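Local coordinates for lysine-sensitive aspartokinase 3 (Escherichia coli, PDB 2J0X) that catalyses the ATP-dependent phosphorylation of L-aspartate to 4-phospho-L-aspartate, the first step towards lysine, and is allosterically inhibited by lysine, at the interface of chains A and B. Numbering follows the deposited sequence. Chains: chain A/B, Lysine-sensitive aspartokinase 3.

The interface of chains A and B. Residues chain A 250, 422-423, 426; chain B 345-348.
With CG of A:Glu250 anti to the carbonyl carbon (chi1 -76°) and the chain bent at its second torsion, the carboxylate reaches across the dimer interface onto the loop B:Ser345 to B:Val347. On the facing chain, OG of B:Ser345 sits between its backbone N and carbonyl carbon (chi1 85°), which points the hydroxyl at the same carboxylate. The result is a worked example of how an acidic side chain can be received by backbone amides and a hydroxyl.

Each carboxylate oxygen has its own role. OE1 of A:Glu250 takes the amide N of B:Glu346 at 2.7 Å through its syn lone pair. OE2 is shared: the hydroxyl OG of B:Ser345 donates to it at 2.8 Å on the syn side, tilted from the carboxylate plane, while the amide N of B:Val347 reaches it at 3.1 Å from the opposite face, in a nearly straight bond (162° at H). Three donors thus grip both oxygens and should restrict rotation of the group; the two amides probably also help to stabilise its negative charge. The methylene CG of B:Glu346 passes OE1 of A:Glu250 at 3.6 Å. The two carboxylates stay apart, OE1 of A:Glu250 being 5.2 Å from OE1 of B:Glu346, a proximity of like charges that may disfavour a closer approach.

Around this polar centre the packing is modest. CB of A:Ala422 and CB of A:Ser423 both lie against CB of B:Ser345, covering the serine methylene from the chain A side. At the start of strand 426-432, ND2 of A:Asn426 gives a weak bond to the backbone O of A:Glu250.

B:Ser345 and B:Glu346 belong to the allosteric lysine site shared between the partners of the homodimer, so A:Glu250 may couple that site to the neighbouring subunit. Beside the carboxylate, OG of B:Ser345 is also hydrogen-bonded to OG of B:Ser348 at 2.8 Å, in a direction not decided; if B:Ser348 is the donor, its weak bond to the backbone O of A:Ala422, 3.0 Å from its OG, would compete for the same hydrogen.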
# COMPACT_ATOMS: atom_id res chain seq x y z
N GLU A 250 4.29 18.36 -3.67
CA GLU A 250 4.88 17.20 -4.30
C GLU A 250 6.40 17.32 -4.36
O GLU A 250 7.07 16.44 -4.91
CB GLU A 250 4.33 17.04 -5.72
CG GLU A 250 2.92 16.49 -5.79
CD GLU A 250 2.82 15.09 -5.21
OE1 GLU A 250 3.83 14.35 -5.27
OE2 GLU A 250 1.73 14.73 -4.72
N ALA A 422 -0.44 8.82 -9.89
CA ALA A 422 -1.03 9.33 -8.66
C ALA A 422 -1.25 10.84 -8.74
O ALA A 422 -2.32 11.33 -8.37
CB ALA A 422 -0.12 9.00 -7.49
N SER A 423 -0.24 11.56 -9.23
CA SER A 423 -0.30 13.01 -9.34
C SER A 423 0.05 13.58 -10.71
O SER A 423 0.91 13.05 -11.42
CB SER A 423 0.64 13.63 -8.30
OG SER A 423 0.82 15.02 -8.53
N ASN A 426 3.60 15.28 -10.22
CA ASN A 426 4.79 14.50 -9.88
C ASN A 426 4.98 13.25 -10.74
O ASN A 426 4.03 12.61 -11.15
CB ASN A 426 4.69 14.09 -8.40
CG ASN A 426 5.96 13.44 -7.87
OD1 ASN A 426 6.46 12.45 -8.40
ND2 ASN A 426 6.47 14.00 -6.78
N SER B 345 2.38 9.11 -5.12
CA SER B 345 3.00 10.39 -5.40
C SER B 345 3.29 10.85 -3.97
O SER B 345 3.10 10.08 -3.02
CB SER B 345 2.03 11.35 -6.09
OG SER B 345 1.23 12.03 -5.14
N GLU B 346 3.74 12.08 -3.77
CA GLU B 346 4.03 12.46 -2.40
C GLU B 346 2.82 12.64 -1.51
O GLU B 346 2.86 12.22 -0.36
CB GLU B 346 4.91 13.71 -2.38
CG GLU B 346 6.34 13.42 -2.82
CD GLU B 346 6.98 12.25 -2.06
OE1 GLU B 346 6.51 11.10 -2.21
OE2 GLU B 346 7.97 12.48 -1.32
N VAL B 347 1.75 13.21 -2.04
CA VAL B 347 0.56 13.41 -1.22
C VAL B 347 -0.72 12.77 -1.77
O VAL B 347 -1.83 13.20 -1.46
CB VAL B 347 0.36 14.91 -0.94
CG1 VAL B 347 1.51 15.39 -0.07
CG2 VAL B 347 0.34 15.69 -2.25
N SER B 348 -0.57 11.74 -2.58
CA SER B 348 -1.73 11.06 -3.12
C SER B 348 -1.34 9.63 -3.48
O SER B 348 -0.17 9.33 -3.75
CB SER B 348 -2.30 11.81 -4.34
OG SER B 348 -1.52 11.60 -5.50